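Local atomic coordinates of flavohemoglobin (Malassezia yamatoensis, PDB entry 6O0A), a protein that binds heme and FAD and, as a flavohemoglobin, probably detoxifies nitric oxide by oxidising it to nitrate, with reducing power passed through the flavin. Residues A[26-29]-A[30-34]; A[361-364]-A[365-368]; A[180-183]-A[184-188]. All coordinates share one frame; numbering follows the deposited sequence.

Contact 1 (A[26-29]-A[30-34]); sequences PVIQ and ATLPV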
loop_
_atom_site.group_PDB
_atom_site.type_symbol
_atom_site.label_atom_id
_atom_site.label_comp_id
_atom_site.label_asym_id
_atom_site.label_seq_id
_atom_site.Cartn_x
_atom_site.Cartn_y
_atom_site.Cartn_z
ATOM N N PRO A 26 19.573 -15.370 -21.912
ATOM C CA PRO A 26 20.668 -16.091 -21.239
ATOM C C PRO A 26 21.520 -15.194 -20.370
ATOM O O PRO A 26 22.084 -15.655 -19.371
ATOM C CB PRO A 26 21.489 -16.669 -22.400
ATOM C CG PRO A 26 20.700 -16.435 -23.622
ATOM C CD PRO A 26 19.804 -15.286 -23.365
ATOM N N VAL A 27 21.643 -13.916 -20.720
ATOM C CA VAL A 27 22.425 -13.007 -19.890
ATOM C C VAL A 27 21.722 -12.762 -18.563
ATOM O O VAL A 27 22.354 -12.779 -17.500
ATOM C CB VAL A 27 22.691 -11.690 -20.637
ATOM C CG1 VAL A 27 23.524 -10.744 -19.763
ATOM C CG2 VAL A 27 23.385 -11.971 -21.970
ATOM N N ILE A 28 20.408 -12.502 -18.609
ATOM C CA ILE A 28 19.640 -12.321 -17.381
ATOM C C ILE A 28 19.694 -13.591 -16.550
ATOM O O ILE A 28 19.903 -13.550 -15.331
ATOM C CB ILE A 28 18.185 -11.926 -17.700
ATOM C CG1 ILE A 28 18.133 -10.602 -18.463
ATOM C CG2 ILE A 28 17.373 -11.810 -16.416
ATOM C CD1 ILE A 28 18.880 -9.475 -17.753
ATOM N N GLN A 29 19.508 -14.739 -17.208
ATOM C CA GLN A 29 19.572 -16.029 -16.524
ATOM C C GLN A 29 20.896 -16.200 -15.784
ATOM O O GLN A 29 20.919 -16.599 -14.614
ATOM C CB GLN A 29 19.372 -17.160 -17.538
ATOM C CG GLN A 29 19.509 -18.550 -16.953
ATOM C CD GLN A 29 18.343 -18.908 -16.061
ATOM O OE1 GLN A 29 17.190 -18.636 -16.392
ATOM N NE2 GLN A 29 18.636 -19.517 -14.916
ATOM N N ALA A 30 22.010 -15.899 -16.454
ATOM C CA ALA A 30 23.327 -16.149 -15.875
ATOM C C ALA A 30 23.707 -15.135 -14.802
ATOM O O ALA A 30 24.446 -15.479 -13.876
ATOM C CB ALA A 30 24.391 -16.162 -16.969
ATOM N N THR A 31 23.233 -13.896 -14.900
ATOM C CA THR A 31 23.649 -12.839 -13.985
ATOM C C THR A 31 22.622 -12.532 -12.905
ATOM O O THR A 31 22.898 -11.712 -12.025
ATOM C CB THR A 31 23.963 -11.554 -14.765
ATOM O OG1 THR A 31 22.770 -11.107 -15.421
ATOM C CG2 THR A 31 25.048 -11.813 -15.800
ATOM N N LEU A 32 21.445 -13.160 -12.947
ATOM C CA LEU A 32 20.434 -12.892 -11.928
ATOM C C LEU A 32 20.950 -13.098 -10.509
ATOM O O LEU A 32 20.666 -12.243 -9.652
ATOM C CB LEU A 32 19.191 -13.759 -12.176
ATOM C CG LEU A 32 17.857 -13.028 -12.367
ATOM C CD1 LEU A 32 16.760 -14.021 -12.725
ATOM C CD2 LEU A 32 17.463 -12.218 -11.134
ATOM N N PRO A 33 21.701 -14.164 -10.186
ATOM C CA PRO A 33 22.188 -14.292 -8.801
ATOM C C PRO A 33 23.121 -13.166 -8.389
ATOM O O PRO A 33 23.010 -12.657 -7.267
ATOM C CB PRO A 33 22.905 -15.649 -8.806
ATOM C CG PRO A 33 22.328 -16.388 -9.959
ATOM C CD PRO A 33 22.066 -15.347 -10.990
ATOM N N VAL A 34 24.037 -12.763 -9.274
ATOM C CA VAL A 34 24.971 -11.686 -8.953
ATOM C C VAL A 34 24.220 -10.383 -8.712
ATOM O O VAL A 34 24.459 -9.681 -7.722
ATOM C CB VAL A 34 26.017 -11.536 -10.071
ATOM C CG1 VAL A 34 26.829 -10.266 -9.873
ATOM C CG2 VAL A 34 26.928 -12.746 -10.098
#

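Contact 2 (A[361-364]-A[365-368]); sequences DIPA and NASV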
loop_
_atom_site.group_PDB
_atom_site.type_symbol
_atom_site.label_atom_id
_atom_site.label_comp_id
_atom_site.label_asym_id
_atom_site.label_seq_id
_atom_site.Cartn_x
_atom_site.Cartn_y
_atom_site.Cartn_z
ATOM N N ASP A 361 -14.707 -21.620 10.595
ATOM C CA ASP A 361 -15.262 -22.464 9.537
ATOM C C ASP A 361 -15.215 -21.643 8.254
ATOM O O ASP A 361 -16.151 -20.911 7.927
ATOM C CB ASP A 361 -16.677 -22.919 9.876
ATOM N N ILE A 362 -14.109 -21.757 7.527
ATOM C CA ILE A 362 -13.866 -20.954 6.336
ATOM C C ILE A 362 -13.990 -21.870 5.119
ATOM O O ILE A 362 -13.155 -22.769 4.929
ATOM C CB ILE A 362 -12.494 -20.267 6.383
ATOM C CG1 ILE A 362 -12.366 -19.416 7.650
ATOM C CG2 ILE A 362 -12.286 -19.395 5.147
ATOM C CD1 ILE A 362 -11.049 -18.684 7.763
ATOM N N PRO A 363 -15.002 -21.688 4.278
ATOM C CA PRO A 363 -15.165 -22.557 3.109
ATOM C C PRO A 363 -14.207 -22.199 1.979
ATOM O O PRO A 363 -13.607 -21.122 1.937
ATOM C CB PRO A 363 -16.619 -22.312 2.692
ATOM C CG PRO A 363 -16.899 -20.920 3.156
ATOM C CD PRO A 363 -16.125 -20.748 4.438
ATOM N N ALA A 364 -14.093 -23.139 1.035
ATOM C CA ALA A 364 -13.126 -23.014 -0.049
ATOM C C ALA A 364 -13.471 -21.900 -1.027
ATOM O O ALA A 364 -12.608 -21.500 -1.819
ATOM C CB ALA A 364 -13.005 -24.339 -0.808
ATOM N N ASN A 365 -14.703 -21.394 -0.999
ATOM C CA ASN A 365 -15.099 -20.288 -1.861
ATOM C C ASN A 365 -15.043 -18.934 -1.159
ATOM O O ASN A 365 -15.393 -17.919 -1.771
ATOM C CB ASN A 365 -16.506 -20.532 -2.426
ATOM C CG ASN A 365 -17.586 -20.451 -1.368
ATOM O OD1 ASN A 365 -17.384 -20.855 -0.221
ATOM N ND2 ASN A 365 -18.743 -19.923 -1.748
ATOM N N ALA A 366 -14.598 -18.888 0.093
ATOM C CA ALA A 366 -14.454 -17.622 0.801
ATOM C C ALA A 366 -13.198 -16.891 0.350
ATOM O O ALA A 366 -12.165 -17.508 0.076
ATOM C CB ALA A 366 -14.392 -17.848 2.310
ATOM N N SER A 367 -13.300 -15.569 0.258
ATOM C CA SER A 367 -12.125 -14.716 0.164
ATOM C C SER A 367 -11.781 -14.242 1.563
ATOM O O SER A 367 -12.672 -13.914 2.357
ATOM C CB SER A 367 -12.369 -13.517 -0.754
ATOM O OG SER A 367 -12.625 -13.924 -2.087
ATOM N N VAL A 368 -10.489 -14.240 1.878
ATOM C CA VAL A 368 -10.002 -13.811 3.182
ATOM C C VAL A 368 -9.109 -12.599 2.980
ATOM O O VAL A 368 -8.161 -12.651 2.188
ATOM C CB VAL A 368 -9.228 -14.930 3.899
ATOM C CG1 VAL A 368 -8.767 -14.449 5.253
ATOM C CG2 VAL A 368 -10.087 -16.187 4.024
HETATM O O HOH W 1 -11.239 -19.812 1.143
#

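Contact 3 (A[180-183]-A[184-188]); sequences TQVT and KDVVD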
loop_
_atom_site.group_PDB
_atom_site.type_symbol
_atom_site.label_atom_id
_atom_site.label_comp_id
_atom_site.label_asym_id
_atom_site.label_seq_id
_atom_site.Cartn_x
_atom_site.Cartn_y
_atom_site.Cartn_z
ATOM N N THR A 180 -10.518 14.103 16.032
ATOM C CA THR A 180 -10.987 13.407 17.227
ATOM C C THR A 180 -9.941 12.393 17.670
ATOM O O THR A 180 -9.580 11.506 16.898
ATOM C CB THR A 180 -12.313 12.682 16.963
ATOM O OG1 THR A 180 -13.258 13.579 16.360
ATOM C CG2 THR A 180 -12.883 12.153 18.271
ATOM N N GLN A 181 -9.472 12.517 18.912
ATOM C CA GLN A 181 -8.623 11.500 19.533
ATOM C C GLN A 181 -9.517 10.331 19.926
ATOM O O GLN A 181 -10.336 10.458 20.846
ATOM C CB GLN A 181 -7.911 12.085 20.753
ATOM C CG GLN A 181 -6.883 11.163 21.406
ATOM C CD GLN A 181 -5.514 11.274 20.766
ATOM O OE1 GLN A 181 -5.073 12.363 20.402
ATOM N NE2 GLN A 181 -4.829 10.144 20.627
ATOM N N VAL A 182 -9.386 9.194 19.233
ATOM C CA VAL A 182 -10.325 8.094 19.439
ATOM C C VAL A 182 -9.753 6.943 20.268
ATOM O O VAL A 182 -10.536 6.172 20.850
ATOM C CB VAL A 182 -10.874 7.562 18.093
ATOM C CG1 VAL A 182 -11.680 8.655 17.371
ATOM C CG2 VAL A 182 -9.764 7.046 17.206
ATOM N N THR A 183 -8.430 6.788 20.320
ATOM C CA THR A 183 -7.753 5.928 21.286
ATOM C C THR A 183 -6.547 6.698 21.813
ATOM O O THR A 183 -6.311 7.844 21.423
ATOM C CB THR A 183 -7.296 4.590 20.679
ATOM O OG1 THR A 183 -6.243 4.825 19.736
ATOM C CG2 THR A 183 -8.429 3.870 19.962
ATOM N N LYS A 184 -5.762 6.053 22.687
ATOM C CA LYS A 184 -4.575 6.708 23.238
ATOM C C LYS A 184 -3.606 7.147 22.151
ATOM O O LYS A 184 -2.816 8.074 22.384
ATOM C CB LYS A 184 -3.844 5.787 24.228
ATOM C CG LYS A 184 -3.178 4.577 23.582
ATOM C CD LYS A 184 -2.771 3.510 24.618
ATOM C CE LYS A 184 -1.504 3.879 25.350
ATOM N NZ LYS A 184 -1.068 2.782 26.276
ATOM N N ASP A 185 -3.639 6.519 20.973
ATOM C CA ASP A 185 -2.681 6.902 19.943
ATOM C C ASP A 185 -3.263 7.018 18.537
ATOM O O ASP A 185 -2.481 7.111 17.575
ATOM C CB ASP A 185 -1.486 5.926 19.923
ATOM C CG ASP A 185 -1.887 4.495 19.626
ATOM O OD1 ASP A 185 -3.087 4.211 19.432
ATOM O OD2 ASP A 185 -0.981 3.639 19.583
ATOM N N VAL A 186 -4.586 7.044 18.367
ATOM C CA VAL A 186 -5.193 7.166 17.043
ATOM C C VAL A 186 -6.026 8.438 16.986
ATOM O O VAL A 186 -6.839 8.699 17.883
ATOM C CB VAL A 186 -6.059 5.939 16.699
ATOM C CG1 VAL A 186 -6.772 6.165 15.385
ATOM C CG2 VAL A 186 -5.180 4.689 16.632
ATOM N N VAL A 187 -5.846 9.216 15.916
ATOM C CA VAL A 187 -6.594 10.447 15.685
ATOM C C VAL A 187 -7.377 10.296 14.382
ATOM O O VAL A 187 -6.798 10.008 13.327
ATOM C CB VAL A 187 -5.665 11.672 15.649
ATOM C CG1 VAL A 187 -6.466 12.942 15.399
ATOM C CG2 VAL A 187 -4.887 11.776 16.963
ATOM N N ASP A 188 -8.693 10.476 14.478
ATOM C CA ASP A 188 -9.639 10.378 13.369
ATOM C C ASP A 188 -9.840 11.776 12.786
ATOM O O ASP A 188 -10.301 12.688 13.492
ATOM C CB ASP A 188 -10.941 9.780 13.927
ATOM C CG ASP A 188 -12.034 9.589 12.881
ATOM O OD1 ASP A 188 -11.799 9.848 11.687
ATOM O OD2 ASP A 188 -13.154 9.165 13.274
HETATM O O HOH W 2 -12.897 13.411 13.703
HETATM O O HOH W 3 -5.131 2.347 19.430
#

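Contact 1 (A[26-29]-A[30-34])
Val27 O receives both polar groups of Thr31, one turn further along the helix. The backbone N of Thr31 donates to it at 3.0 Å, and Thr31 OG1 donates to the same Val27 O at 2.7 Å. The two donors come from opposite faces of the Val27 carbonyl plane, so the oxygen is gripped from both sides. A first torsion of 62° lodges OG1 between the backbone N and the carbonyl carbon of Thr31, turned back toward the preceding turn. The same hydroxyl is hydrogen-bonded to Trp143 NE1 of helix 137-163, where the indole N-H must be the donor; OG1 thus gives to Val27 and takes from Trp143. The Thr31 methyl CG2 lies on the other branch, 4.4 Å from Val27 CG1.

The stretch belongs to helix 25-53, which opens the globin domain and rests against helices 137-163 and 75-89. Ahead of the threonine, Ala30 N donates to Pro26 O at 2.9 Å, a regular helical bond. Beyond it the bonding weakens: Ile28 O is 2.9 Å from Leu32 N, but the N-H points off line (127°), and a second weak bond joins this oxygen to Thr31 N. At Pro33 the ring replaces the N-H that would otherwise turn back to Gln29 O; Pro33 CD stands 4.0 Å from that oxygen. The N of Val34 likewise makes no bond to the previous turn, and the helix kinks here.

On the buried side, Ile28 packs on Ala142, Trp143 and Val146 of helix 137-163 and on Ala84 and Leu88 of helix 75-89. Its CG2 lies 4.3 Å from Leu32 CG in one of two modelled Leu32 conformers, a contact therefore doubtful.

Contact 2 (A[361-364]-A[365-368])
The pyrrolidine ring of Pro363 and the carboxamide of Asn365 meet through the amide oxygen: OD1 comes to 3.3 Å from Pro363 CB and almost as near to CG, the two groups lying askew. The Ala366 methyl sits over one face of the proline ring, with its CB 4.0 Å from Pro363 CD; OD1 stands on that same side but outside the ring, beyond its CB–CG edge. Pro280 touches both Pro363 and Asn365. Asn365 brings its amide there by tucking CG between its own backbone N and carbonyl carbon (chi1 69°).

These residues form a type I beta turn, Pro363 to Ala366, which delivers the chain into strand 367-371 of the parallel sheet in the NAD-binding domain. The closing bond runs from Ala366 N to Pro363 O at 3.1 Å; it is fairly straight at the hydrogen (163°), yet the donor stands well above the carbonyl plane.

On the Ile362 side of the turn an apolar cluster begins. Ile362 CG2 touches Ala366 CB at 3.9 Å and Val368 CG2 at 4.0 Å, and the Ile362 and Val368 side chains meet at about a right angle. Leu384 of helix 374-386 packs against both, and Val282 and Ile284 of the adjacent strand 281-286 also touch Val368. A water donates to Pro363 O at 2.8 Å and to Ala366 O at 2.7 Å, tying the start of the turn to the residue that ends it.

Contact 3 (A[180-183]-A[184-188])
Thr180 and Asp188 face each other as a hydrogen-bonded antiparallel pair in the hairpin of strands 171-181 and 186-193, part of the antiparallel barrel of the FAD-binding domain. Among the backbone bonds, Asp188 N donates to Thr180 O at 2.8 Å and Thr180 N returns a bond to Asp188 O at 2.9 Å. Nearer the bend, Val182 N reaches Val186 O at 2.9 Å, and Thr183 N adds a weak bond to that oxygen.

Apolar contact lies on the Asp188 side of the sheet: the two methyls of Val182 divide their work, CG2 meeting Val186 CG1 at 3.6 Å and CG1 resting on Asp188 CB at 3.7 Å. The Asp188 carboxylate itself extends to a salt bridge with Arg235.

Side-chain and water-mediated bonds lie at both ends. At the far end a water joins Thr180 OG1 to Asp188 O; at the bend another links Thr183 OG1 to Asp185 OD1, each donating to the aspartate. Gln181, bent at chi2 (87°), lays OE1 3.5 Å from Val187 CG2 and sends NE2 forward toward the bend, to Thr183 O, at 2.8 Å and 168°, the bond lying in both the carbonyl plane and the glutamine amide plane.

The three contacts sit in three different parts of the protein, and none touches another. Contact 1 lies in the heme-carrying globin part, contact 3 in the FAD-binding part and contact 2 in the NAD-binding part. Contacts 1 and 3 are farthest apart, with centres 50 Å from each other on opposite sides of the chain's centre; contacts 2 and 3 are closer, centres 33 Å apart and nearest atoms about 22 Å. Contact 3 is the one near a cofactor, the Val186 side chain being about 7 Å from FAD. In contact 1 the Leu32 side chain, modelled in two conformers, is about 13 Å from the heme in one of them.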